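Local coordinates for protein Cas13d (uncultured Ruminococcus sp, PDB 6IV9) that binds a CRISPR RNA and, through its two HEPN domains, probably matures that RNA and cleaves target RNA, at residues I72-K77 with N102-L107; Q665-Y670 with S681-K686; R216-V221 with N309-Y314. The protein carries 2 engineered substitutions. One frame throughout, in Å; residues are numbered along the deposited sequence.

Interaction 1: I72-K77 with N102-L107. With nucleotides of chain B.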
loop_
_atom_site.group_PDB
_atom_site.type_symbol
_atom_site.label_atom_id
_atom_site.label_comp_id
_atom_site.label_asym_id
_atom_site.label_seq_id
_atom_site.Cartn_x
_atom_site.Cartn_y
_atom_site.Cartn_z
ATOM N N ILE A 72 7.454 20.309 -25.252
ATOM C CA ILE A 72 6.712 19.060 -25.531
ATOM C C ILE A 72 7.655 17.881 -25.315
ATOM O O ILE A 72 8.732 17.894 -25.855
ATOM C CB ILE A 72 6.182 19.113 -26.968
ATOM C CG1 ILE A 72 5.203 20.274 -27.128
ATOM C CG2 ILE A 72 5.583 17.790 -27.372
ATOM C CD1 ILE A 72 4.514 20.328 -28.443
ATOM N N THR A 73 7.227 16.901 -24.533
ATOM C CA THR A 73 8.075 15.720 -24.302
ATOM C C THR A 73 7.351 14.473 -24.803
ATOM O O THR A 73 6.149 14.484 -24.909
ATOM C CB THR A 73 8.435 15.528 -22.825
ATOM O OG1 THR A 73 7.249 15.209 -22.113
ATOM C CG2 THR A 73 9.127 16.718 -22.204
ATOM N N SER A 74 8.123 13.459 -25.134
ATOM C CA SER A 74 7.588 12.154 -25.576
ATOM C C SER A 74 8.071 11.085 -24.599
ATOM O O SER A 74 8.912 11.358 -23.776
ATOM C CB SER A 74 7.944 11.823 -26.996
ATOM O OG SER A 74 9.312 11.540 -27.134
ATOM N N PHE A 75 7.499 9.903 -24.689
ATOM C CA PHE A 75 7.905 8.858 -23.737
ATOM C C PHE A 75 9.202 8.189 -24.164
ATOM O O PHE A 75 9.321 7.706 -25.261
ATOM C CB PHE A 75 6.835 7.777 -23.638
ATOM C CG PHE A 75 5.531 8.254 -23.073
ATOM C CD1 PHE A 75 5.329 8.316 -21.712
ATOM C CD2 PHE A 75 4.498 8.616 -23.909
ATOM C CE1 PHE A 75 4.121 8.741 -21.199
ATOM C CE2 PHE A 75 3.287 9.037 -23.394
ATOM C CZ PHE A 75 3.108 9.104 -22.039
ATOM N N GLY A 76 10.131 8.168 -23.232
ATOM C CA GLY A 76 11.359 7.376 -23.334
ATOM C C GLY A 76 11.127 6.047 -22.629
ATOM O O GLY A 76 9.983 5.660 -22.461
ATOM N N LYS A 77 12.191 5.362 -22.243
ATOM C CA LYS A 77 12.043 4.089 -21.512
ATOM C C LYS A 77 11.457 4.388 -20.134
ATOM O O LYS A 77 11.879 5.340 -19.519
ATOM C CB LYS A 77 13.390 3.382 -21.371
ATOM C CG LYS A 77 13.301 1.895 -21.070
ATOM C CD LYS A 77 14.565 1.269 -20.529
ATOM C CE LYS A 77 14.349 -0.140 -20.012
ATOM N NZ LYS A 77 13.235 -0.227 -19.044
ATOM N N ASN A 102 16.344 9.839 -31.672
ATOM C CA ASN A 102 15.521 9.854 -30.433
ATOM C C ASN A 102 14.060 10.280 -30.645
ATOM O O ASN A 102 13.239 9.879 -29.849
ATOM C CB ASN A 102 16.177 10.655 -29.313
ATOM C CG ASN A 102 17.581 10.178 -29.024
ATOM O OD1 ASN A 102 18.417 10.951 -28.570
ATOM N ND2 ASN A 102 17.844 8.910 -29.285
ATOM N N SER A 103 13.767 11.071 -31.668
ATOM C CA SER A 103 12.406 11.647 -31.821
ATOM C C SER A 103 11.319 10.584 -31.990
ATOM O O SER A 103 11.498 9.684 -32.774
ATOM C CB SER A 103 12.363 12.669 -32.907
ATOM O OG SER A 103 11.127 13.334 -32.897
ATOM N N ASN A 104 10.209 10.762 -31.275
ATOM C CA ASN A 104 9.063 9.824 -31.306
ATOM C C ASN A 104 7.824 10.462 -31.929
ATOM O O ASN A 104 6.912 9.739 -32.264
ATOM C CB ASN A 104 8.727 9.361 -29.896
ATOM C CG ASN A 104 9.890 8.607 -29.310
ATOM O OD1 ASN A 104 10.423 7.730 -29.959
ATOM N ND2 ASN A 104 10.309 8.972 -28.119
ATOM N N ILE A 105 7.803 11.779 -32.036
ATOM C CA ILE A 105 6.604 12.453 -32.576
ATOM C C ILE A 105 7.029 13.565 -33.522
ATOM O O ILE A 105 8.098 14.102 -33.347
ATOM C CB ILE A 105 5.738 12.986 -31.433
ATOM C CG1 ILE A 105 6.533 13.910 -30.519
ATOM C CG2 ILE A 105 5.102 11.842 -30.671
ATOM C CD1 ILE A 105 5.718 14.544 -29.439
ATOM N N GLU A 106 6.165 13.861 -34.484
ATOM C CA GLU A 106 6.394 14.929 -35.479
ATOM C C GLU A 106 5.383 16.027 -35.180
ATOM O O GLU A 106 4.219 15.727 -35.102
ATOM C CB GLU A 106 6.194 14.371 -36.883
ATOM C CG GLU A 106 6.230 15.420 -37.958
ATOM C CD GLU A 106 7.210 15.140 -39.077
ATOM O OE1 GLU A 106 7.406 13.966 -39.411
ATOM O OE2 GLU A 106 7.767 16.100 -39.617
ATOM N N LEU A 107 5.856 17.240 -34.962
ATOM C CA LEU A 107 4.929 18.341 -34.667
ATOM C C LEU A 107 4.423 18.940 -35.974
ATOM O O LEU A 107 5.217 19.230 -36.841
ATOM C CB LEU A 107 5.642 19.393 -33.820
ATOM C CG LEU A 107 4.741 20.349 -33.051
ATOM C CD1 LEU A 107 3.809 19.592 -32.144
ATOM C CD2 LEU A 107 5.558 21.342 -32.251
ATOM P P C B 30 -2.647 6.292 -17.113
ATOM O OP1 C B 30 -3.841 5.536 -17.388
ATOM O OP2 C B 30 -1.752 5.949 -15.994
ATOM O "O5'" C B 30 -1.654 6.252 -18.351
ATOM C "C5'" C B 30 -2.149 6.371 -19.691
ATOM C "C4'" C B 30 -1.093 5.907 -20.660
ATOM O "O4'" C B 30 0.081 6.757 -20.593
ATOM C "C3'" C B 30 -0.514 4.519 -20.502
ATOM O "O3'" C B 30 -1.435 3.533 -20.928
ATOM C "C2'" C B 30 0.705 4.622 -21.424
ATOM O "O2'" C B 30 0.370 4.467 -22.798
ATOM C "C1'" C B 30 1.176 6.043 -21.120
ATOM N N1 C B 30 2.286 6.103 -20.163
ATOM C C2 C B 30 3.516 5.687 -20.646
ATOM O O2 C B 30 3.590 5.316 -21.828
ATOM N N3 C B 30 4.587 5.698 -19.822
ATOM C C4 C B 30 4.473 6.183 -18.585
ATOM N N4 C B 30 5.575 6.278 -17.860
ATOM C C5 C B 30 3.227 6.662 -18.075
ATOM C C6 C B 30 2.185 6.671 -18.923
ATOM P P A B 29 -2.466 9.936 -12.218
ATOM O OP1 A B 29 -1.388 9.215 -11.641
ATOM O OP2 A B 29 -2.545 11.416 -12.174
ATOM O "O5'" A B 29 -2.503 9.432 -13.730
ATOM C "C5'" A B 29 -3.572 9.833 -14.592
ATOM C "C4'" A B 29 -3.015 10.019 -15.981
ATOM O "O4'" A B 29 -2.012 11.066 -15.916
ATOM C "C3'" A B 29 -2.249 8.827 -16.533
ATOM O "O3'" A B 29 -3.132 7.794 -16.985
ATOM C "C2'" A B 29 -1.423 9.512 -17.619
ATOM O "O2'" A B 29 -2.215 9.798 -18.769
ATOM C "C1'" A B 29 -1.029 10.816 -16.899
ATOM N N9 A B 29 0.226 10.691 -16.224
ATOM C C8 A B 29 0.478 10.374 -14.910
ATOM N N7 A B 29 1.741 10.170 -14.660
ATOM C C5 A B 29 2.360 10.336 -15.888
ATOM C C6 A B 29 3.690 10.200 -16.300
ATOM N N6 A B 29 4.693 9.906 -15.477
ATOM N N1 A B 29 3.970 10.418 -17.609
ATOM C C2 A B 29 2.968 10.735 -18.428
ATOM N N3 A B 29 1.676 10.866 -18.161
ATOM C C4 A B 29 1.432 10.613 -16.864
#
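Ile-72 and Leu-107 meet at their delta methyls, with Ile-72 CD1 3.8 Å from Leu-107 CD1. The other branch of the isoleucine, CG2, lies anti to the backbone N and touches Ile-105 CD1 at 3.9 Å. All three side chains are buried, and this is the tight, apolar end of the contact. Strands 72-75 and 105-107 run nearly antiparallel at 159°, yet their axes stay 9.2 Å apart. They belong to two separate antiparallel sheets that face each other through side chains, Ile-105 and Leu-107 also packing on the adjacent strand 114-119 of their own sheet. Toward Asn-104 the packing thins and turns polar: Asn-104 ND2 donates to Ser-74 OG at 2.9 Å, with the acceptor only 13° out of the amide plane. The same OG is hydrogen-bonded to Glu-84 OE2 of strand 81-88. Beyond lie Lys-77 and Asn-102, both exposed. The Phe-75 ring leads away from strand 105-107 to the RNA, where O2 of C30 of chain B sits 3.4 Å above the ring plane, over its centre. An alanine in place of Phe-75 would probably leave the C30 base without this aromatic face and freer to shift. From the same ring, CE1 reaches C2 of A29 of chain B at 3.6 Å.

Interaction 2: Q665-Y670 with S681-K686. With nucleotides of chain B.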
loop_
_atom_site.group_PDB
_atom_site.type_symbol
_atom_site.label_atom_id
_atom_site.label_comp_id
_atom_site.label_asym_id
_atom_site.label_seq_id
_atom_site.Cartn_x
_atom_site.Cartn_y
_atom_site.Cartn_z
ATOM N N GLN A 665 -14.152 -20.033 -7.810
ATOM C CA GLN A 665 -13.515 -20.187 -6.481
ATOM C C GLN A 665 -14.499 -20.767 -5.455
ATOM O O GLN A 665 -14.094 -21.590 -4.673
ATOM C CB GLN A 665 -12.832 -18.897 -6.047
ATOM C CG GLN A 665 -11.876 -19.102 -4.886
ATOM C CD GLN A 665 -10.998 -20.327 -4.978
ATOM O OE1 GLN A 665 -10.330 -20.555 -5.976
ATOM N NE2 GLN A 665 -10.976 -21.117 -3.922
ATOM N N ILE A 666 -15.753 -20.341 -5.482
ATOM C CA ILE A 666 -16.757 -20.880 -4.523
ATOM C C ILE A 666 -16.880 -22.396 -4.741
ATOM O O ILE A 666 -16.943 -23.117 -3.776
ATOM C CB ILE A 666 -18.103 -20.155 -4.683
ATOM C CG1 ILE A 666 -18.022 -18.715 -4.189
ATOM C CG2 ILE A 666 -19.220 -20.916 -4.000
ATOM C CD1 ILE A 666 -17.593 -18.584 -2.765
ATOM N N GLU A 667 -16.882 -22.838 -5.990
ATOM C CA GLU A 667 -16.975 -24.286 -6.285
ATOM C C GLU A 667 -15.750 -25.005 -5.709
ATOM O O GLU A 667 -15.909 -26.084 -5.187
ATOM C CB GLU A 667 -17.123 -24.508 -7.787
ATOM C CG GLU A 667 -18.401 -23.936 -8.358
ATOM C CD GLU A 667 -19.454 -24.960 -8.728
ATOM O OE1 GLU A 667 -19.420 -26.060 -8.180
ATOM O OE2 GLU A 667 -20.302 -24.649 -9.539
ATOM N N ARG A 668 -14.567 -24.416 -5.841
ATOM C CA ARG A 668 -13.345 -25.042 -5.277
ATOM C C ARG A 668 -13.439 -25.110 -3.749
ATOM O O ARG A 668 -13.136 -26.134 -3.198
ATOM C CB ARG A 668 -12.113 -24.222 -5.643
ATOM C CG ARG A 668 -11.667 -24.357 -7.085
ATOM C CD ARG A 668 -10.372 -23.603 -7.258
ATOM N NE ARG A 668 -9.953 -23.586 -8.634
ATOM C CZ ARG A 668 -10.212 -22.594 -9.461
ATOM N NH1 ARG A 668 -10.359 -22.835 -10.750
ATOM N NH2 ARG A 668 -10.336 -21.365 -8.998
ATOM N N TYR A 669 -13.849 -24.027 -3.108
ATOM C CA TYR A 669 -13.975 -24.021 -1.635
ATOM C C TYR A 669 -15.026 -25.039 -1.194
ATOM O O TYR A 669 -14.825 -25.740 -0.239
ATOM C CB TYR A 669 -14.444 -22.653 -1.157
ATOM C CG TYR A 669 -13.375 -21.601 -1.078
ATOM C CD1 TYR A 669 -12.186 -21.833 -0.418
ATOM C CD2 TYR A 669 -13.571 -20.356 -1.640
ATOM C CE1 TYR A 669 -11.204 -20.865 -0.347
ATOM C CE2 TYR A 669 -12.607 -19.373 -1.571
ATOM C CZ TYR A 669 -11.422 -19.627 -0.914
ATOM O OH TYR A 669 -10.482 -18.665 -0.839
ATOM N N TYR A 670 -16.136 -25.075 -1.904
ATOM C CA TYR A 670 -17.226 -26.000 -1.527
ATOM C C TYR A 670 -16.743 -27.452 -1.597
ATOM O O TYR A 670 -17.005 -28.207 -0.706
ATOM C CB TYR A 670 -18.425 -25.761 -2.439
ATOM C CG TYR A 670 -19.632 -26.583 -2.090
ATOM C CD1 TYR A 670 -20.418 -26.256 -1.011
ATOM C CD2 TYR A 670 -19.979 -27.693 -2.836
ATOM C CE1 TYR A 670 -21.522 -27.008 -0.674
ATOM C CE2 TYR A 670 -21.085 -28.455 -2.520
ATOM C CZ TYR A 670 -21.855 -28.114 -1.429
ATOM O OH TYR A 670 -22.940 -28.854 -1.099
ATOM N N SER A 681 -26.152 -28.687 -6.362
ATOM C CA SER A 681 -26.830 -27.536 -5.719
ATOM C C SER A 681 -26.431 -26.224 -6.404
ATOM O O SER A 681 -25.464 -26.202 -7.127
ATOM C CB SER A 681 -26.580 -27.477 -4.237
ATOM O OG SER A 681 -25.221 -27.270 -3.957
ATOM N N SER A 682 -27.209 -25.181 -6.179
ATOM C CA SER A 682 -26.955 -23.859 -6.789
ATOM C C SER A 682 -25.763 -23.178 -6.123
ATOM O O SER A 682 -25.433 -23.531 -5.014
ATOM C CB SER A 682 -28.153 -23.001 -6.642
ATOM O OG SER A 682 -28.357 -22.674 -5.296
ATOM N N LEU A 683 -25.206 -22.176 -6.790
ATOM C CA LEU A 683 -24.074 -21.403 -6.230
ATOM C C LEU A 683 -24.541 -20.706 -4.955
ATOM O O LEU A 683 -23.784 -20.664 -4.022
ATOM C CB LEU A 683 -23.571 -20.408 -7.273
ATOM C CG LEU A 683 -22.624 -21.005 -8.305
ATOM C CD1 LEU A 683 -22.536 -20.126 -9.532
ATOM C CD2 LEU A 683 -21.250 -21.238 -7.722
ATOM N N GLU A 684 -25.768 -20.195 -4.938
ATOM C CA GLU A 684 -26.276 -19.533 -3.715
ATOM C C GLU A 684 -26.344 -20.562 -2.582
ATOM O O GLU A 684 -26.075 -20.197 -1.466
ATOM C CB GLU A 684 -27.606 -18.824 -3.964
ATOM C CG GLU A 684 -28.071 -17.963 -2.800
ATOM C CD GLU A 684 -27.311 -16.680 -2.469
ATOM O OE1 GLU A 684 -26.254 -16.407 -3.073
ATOM O OE2 GLU A 684 -27.779 -15.947 -1.596
ATOM N N ALA A 685 -26.765 -21.789 -2.883
ATOM C CA ALA A 685 -26.827 -22.850 -1.861
ATOM C C ALA A 685 -25.410 -23.157 -1.363
ATOM O O ALA A 685 -25.242 -23.324 -0.192
ATOM C CB ALA A 685 -27.482 -24.075 -2.429
ATOM N N LYS A 686 -24.450 -23.236 -2.268
ATOM C CA LYS A 686 -23.047 -23.519 -1.891
ATOM C C LYS A 686 -22.514 -22.384 -1.012
ATOM O O LYS A 686 -21.916 -22.675 -0.008
ATOM C CB LYS A 686 -22.210 -23.710 -3.153
ATOM C CG LYS A 686 -22.594 -24.913 -3.992
ATOM C CD LYS A 686 -21.677 -25.151 -5.135
ATOM C CE LYS A 686 -21.880 -26.523 -5.724
ATOM N NZ LYS A 686 -22.308 -26.457 -7.125
ATOM P P U B 39 -6.701 -17.177 -1.979
ATOM O OP1 U B 39 -6.501 -18.078 -0.866
ATOM O OP2 U B 39 -5.711 -16.077 -2.149
ATOM O "O5'" U B 39 -6.871 -17.836 -3.399
ATOM C "C5'" U B 39 -7.565 -19.087 -3.542
ATOM C "C4'" U B 39 -7.608 -19.461 -5.006
ATOM O "O4'" U B 39 -8.199 -18.377 -5.779
ATOM C "C3'" U B 39 -6.266 -19.663 -5.679
ATOM O "O3'" U B 39 -5.712 -20.897 -5.281
ATOM C "C2'" U B 39 -6.640 -19.506 -7.152
ATOM O "O2'" U B 39 -7.370 -20.538 -7.782
ATOM C "C1'" U B 39 -7.592 -18.320 -7.067
ATOM N N1 U B 39 -6.923 -17.019 -7.196
ATOM C C2 U B 39 -6.494 -16.640 -8.455
ATOM O O2 U B 39 -6.612 -17.354 -9.436
ATOM N N3 U B 39 -5.901 -15.401 -8.511
ATOM C C4 U B 39 -5.705 -14.521 -7.462
ATOM O O4 U B 39 -5.165 -13.438 -7.670
ATOM C C5 U B 39 -6.176 -14.989 -6.196
ATOM C C6 U B 39 -6.755 -16.192 -6.108
ATOM P P U B 38 -6.594 -11.038 -1.506
ATOM O OP1 U B 38 -6.995 -9.998 -0.616
ATOM O OP2 U B 38 -5.276 -11.619 -1.473
ATOM O "O5'" U B 38 -7.660 -12.192 -1.265
ATOM C "C5'" U B 38 -7.463 -13.419 -1.859
ATOM C "C4'" U B 38 -8.752 -14.212 -1.811
ATOM O "O4'" U B 38 -9.790 -13.442 -2.459
ATOM C "C3'" U B 38 -8.649 -15.486 -2.624
ATOM O "O3'" U B 38 -8.153 -16.507 -1.754
ATOM C "C2'" U B 38 -10.091 -15.723 -3.070
ATOM O "O2'" U B 38 -10.880 -16.285 -2.046
ATOM C "C1'" U B 38 -10.587 -14.298 -3.261
ATOM N N1 U B 38 -10.530 -13.844 -4.652
ATOM C C2 U B 38 -11.495 -12.931 -5.046
ATOM O O2 U B 38 -12.364 -12.522 -4.283
ATOM N N3 U B 38 -11.387 -12.501 -6.352
ATOM C C4 U B 38 -10.412 -12.871 -7.279
ATOM O O4 U B 38 -10.432 -12.391 -8.424
ATOM C C5 U B 38 -9.417 -13.779 -6.766
ATOM C C6 U B 38 -9.513 -14.224 -5.500
#
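Lys-686 lays its aliphatic chain across the ring of Tyr-670, joining two consecutive helices, 663-673 and 683-696, in a helix-loop-helix unit. The lysine can be followed from its root: CB sits 3.8 Å from Tyr-670 CD1 and also brushes Ile-666 CG2. CG then stands over the middle of the ring, 3.8 Å from its centroid and 6° off the normal, a CH-pi contact. CD and CE move on toward the CD2 side, CE coming to 3.7 Å from Tyr-670 CD2. The chain is extended as far as CE; at chi4 (119°) it bends, and this turn places NZ. The ammonium forms a salt bridge with Glu-667, NZ to OE1 3.1 Å, reaching that oxygen from 48° above the carboxylate plane. NZ also donates to Ser-681 O at 3.2 Å and to Met-679 O in the loop, so two carbonyls help hold the charge just ahead of the second helix. There Ser-682 is the N-cap, its OG accepting from Ala-685 N. Leu-683 CD2 packs on Glu-667 CG at 4.0 Å, while the phenol of Tyr-670 is held by Glu-689 and the backbone N of Asp-678. Other residues of helix 663-673 serve the RNA. Arg-668 NH2 donates to Gln-665 OE1 at 3.1 Å, beside the sugar of U39 of chain B. Gln-665 NE2 lies over the Tyr-669 ring, whose OH is hydrogen-bonded to O2' of U38 of chain B at 2.7 Å.

Interaction 3: R216-V221 with N309-Y314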
loop_
_atom_site.group_PDB
_atom_site.type_symbol
_atom_site.label_atom_id
_atom_site.label_comp_id
_atom_site.label_asym_id
_atom_site.label_seq_id
_atom_site.Cartn_x
_atom_site.Cartn_y
_atom_site.Cartn_z
ATOM N N ARG A 216 13.825 12.448 19.156
ATOM C CA ARG A 216 14.857 13.373 19.669
ATOM C C ARG A 216 15.329 12.904 21.046
ATOM O O ARG A 216 16.227 13.516 21.596
ATOM C CB ARG A 216 14.335 14.808 19.659
ATOM C CG ARG A 216 14.377 15.443 18.278
ATOM C CD ARG A 216 13.637 16.746 18.131
ATOM N NE ARG A 216 12.222 16.579 18.393
ATOM C CZ ARG A 216 11.429 15.720 17.769
ATOM N NH1 ARG A 216 11.893 14.985 16.777
ATOM N NH2 ARG A 216 10.174 15.596 18.145
ATOM N N ASN A 217 14.723 11.841 21.562
ATOM C CA ASN A 217 15.166 11.250 22.844
ATOM C C ASN A 217 15.892 9.939 22.558
ATOM O O ASN A 217 15.364 9.103 21.844
ATOM C CB ASN A 217 14.010 10.920 23.779
ATOM C CG ASN A 217 13.319 12.148 24.311
ATOM O OD1 ASN A 217 13.938 13.188 24.447
ATOM N ND2 ASN A 217 12.038 12.033 24.583
ATOM N N THR A 218 17.079 9.780 23.125
ATOM C CA THR A 218 17.817 8.508 22.997
ATOM C C THR A 218 17.160 7.476 23.913
ATOM O O THR A 218 16.354 7.842 24.743
ATOM C CB THR A 218 19.267 8.629 23.473
ATOM O OG1 THR A 218 19.192 8.948 24.854
ATOM C CG2 THR A 218 20.061 9.668 22.718
ATOM N N TYR A 219 17.566 6.221 23.790
ATOM C CA TYR A 219 16.994 5.148 24.636
ATOM C C TYR A 219 17.303 5.455 26.104
ATOM O O TYR A 219 16.480 5.225 26.947
ATOM C CB TYR A 219 17.504 3.788 24.175
ATOM C CG TYR A 219 16.943 2.601 24.909
ATOM C CD1 TYR A 219 15.618 2.242 24.789
ATOM C CD2 TYR A 219 17.742 1.836 25.732
ATOM C CE1 TYR A 219 15.099 1.157 25.460
ATOM C CE2 TYR A 219 17.239 0.749 26.415
ATOM C CZ TYR A 219 15.914 0.399 26.272
ATOM O OH TYR A 219 15.418 -0.674 26.929
ATOM N N GLU A 220 18.482 6.000 26.363
ATOM C CA GLU A 220 18.884 6.307 27.753
ATOM C C GLU A 220 17.926 7.333 28.341
ATOM O O GLU A 220 17.450 7.116 29.433
ATOM C CB GLU A 220 20.296 6.871 27.736
ATOM C CG GLU A 220 20.679 7.562 29.021
ATOM C CD GLU A 220 21.046 6.600 30.127
ATOM O OE1 GLU A 220 21.184 7.053 31.267
ATOM O OE2 GLU A 220 21.206 5.417 29.842
ATOM N N VAL A 221 17.631 8.390 27.602
ATOM C CA VAL A 221 16.675 9.411 28.109
ATOM C C VAL A 221 15.294 8.781 28.289
ATOM O O VAL A 221 14.634 9.095 29.257
ATOM C CB VAL A 221 16.604 10.631 27.180
ATOM C CG1 VAL A 221 15.479 11.557 27.577
ATOM C CG2 VAL A 221 17.922 11.372 27.145
ATOM N N ASN A 309 19.716 13.532 11.151
ATOM C CA ASN A 309 20.021 14.559 12.176
ATOM C C ASN A 309 19.849 14.055 13.608
ATOM O O ASN A 309 20.415 14.656 14.494
ATOM C CB ASN A 309 19.122 15.774 12.004
ATOM C CG ASN A 309 19.433 16.538 10.744
ATOM O OD1 ASN A 309 20.475 16.339 10.144
ATOM N ND2 ASN A 309 18.516 17.393 10.336
ATOM N N ILE A 310 19.107 12.972 13.826
ATOM C CA ILE A 310 18.886 12.446 15.204
ATOM C C ILE A 310 20.114 11.661 15.663
ATOM O O ILE A 310 21.019 11.482 14.881
ATOM C CB ILE A 310 17.595 11.614 15.323
ATOM C CG1 ILE A 310 17.550 10.480 14.303
ATOM C CG2 ILE A 310 16.377 12.509 15.242
ATOM C CD1 ILE A 310 16.421 9.517 14.515
ATOM N N ASP A 311 20.077 11.161 16.889
ATOM C CA ASP A 311 21.258 10.478 17.458
ATOM C C ASP A 311 21.644 9.313 16.558
ATOM O O ASP A 311 20.774 8.617 16.103
ATOM C CB ASP A 311 20.982 9.946 18.858
ATOM C CG ASP A 311 22.242 9.523 19.577
ATOM O OD1 ASP A 311 22.733 8.433 19.316
ATOM O OD2 ASP A 311 22.719 10.307 20.372
ATOM N N PRO A 312 22.945 9.018 16.395
ATOM C CA PRO A 312 23.414 7.947 15.529
ATOM C C PRO A 312 22.924 6.555 15.948
ATOM O O PRO A 312 22.946 5.675 15.158
ATOM C CB PRO A 312 24.938 7.981 15.662
ATOM C CG PRO A 312 25.247 9.337 16.220
ATOM C CD PRO A 312 24.040 9.722 17.033
ATOM N N GLU A 313 22.481 6.407 17.190
ATOM C CA GLU A 313 21.996 5.091 17.674
ATOM C C GLU A 313 20.780 4.655 16.836
ATOM O O GLU A 313 20.618 3.493 16.609
ATOM C CB GLU A 313 21.763 5.103 19.182
ATOM C CG GLU A 313 20.612 5.968 19.648
ATOM C CD GLU A 313 20.294 5.809 21.121
ATOM O OE1 GLU A 313 21.226 5.776 21.900
ATOM O OE2 GLU A 313 19.140 5.714 21.465
ATOM N N TYR A 314 19.954 5.600 16.421
ATOM C CA TYR A 314 18.772 5.260 15.592
ATOM C C TYR A 314 19.229 4.677 14.263
ATOM O O TYR A 314 18.675 3.721 13.813
ATOM C CB TYR A 314 17.932 6.503 15.338
ATOM C CG TYR A 314 17.056 6.914 16.482
ATOM C CD1 TYR A 314 17.544 7.676 17.520
ATOM C CD2 TYR A 314 15.735 6.536 16.527
ATOM C CE1 TYR A 314 16.735 8.062 18.570
ATOM C CE2 TYR A 314 14.911 6.916 17.563
ATOM C CZ TYR A 314 15.412 7.679 18.595
ATOM O OH TYR A 314 14.579 8.044 19.594
HETATM O O HOH W 1 20.754 5.663 24.552
#
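Glu-313 OE2 is gripped twice: by the backbone N of Tyr-219, which donates to it at 2.9 Å on the syn side of the carboxylate, 17° out of plane, and by His-279 NE2. The companion oxygen OE1 accepts from a water at 2.7 Å, and that water in turn accepts from Glu-220 N. One carboxylate thus serves the first two NH groups of helix 219-223, directly and through water, and the helix start would probably stabilise its negative charge. CG of Glu-313 lies between the backbone N and the carbonyl carbon (chi1 68°), with the chain extended beyond it toward the other segment. Thr-218 completes the cap from within as N-cap residue, its OG1 accepting from Val-221 N at 3.2 Å, while its CG2 methyl rests 3.6 Å from Asp-311 OD2. Asp-311 is itself an N-cap: OD1 uses its anti lone pair to take the NH of Glu-313 at 2.9 Å. Next along, Tyr-314 OH donates to Asn-217 O at 2.6 Å, the acceptor lying near the plane of the ring at its edge. The same carbonyl is bonded to Tyr-278 OH. The capped starts of helices 219-223 and 312-330 therefore meet beside helix 267-291, which supplies Tyr-278 and His-279, takes the Tyr-219 hydroxyl on Glu-271, and touches the Tyr-314 side chain with Ala-282.

How the interactions relate
Along the chain, interaction 1 comes first, interaction 3 next and interaction 2 last, each closing before the following one opens. They share no helix or sheet. Interaction 1 joins two small antiparallel sheets near the N-terminus, whereas the other two lie in the helical bulk of the protein. Their centres are 49 to 56 Å apart; nearest atoms are about 33 Å apart for interaction 1 with either of the others and about 40 Å for interactions 2 and 3, which lie on opposite sides of the chain's centre. Interactions 1 and 2 touch different nucleotides of chain B, so the RNA spans both regions, while interaction 3, about 22 Å from the RNA at its nearest atom, holds helix starts together away from it.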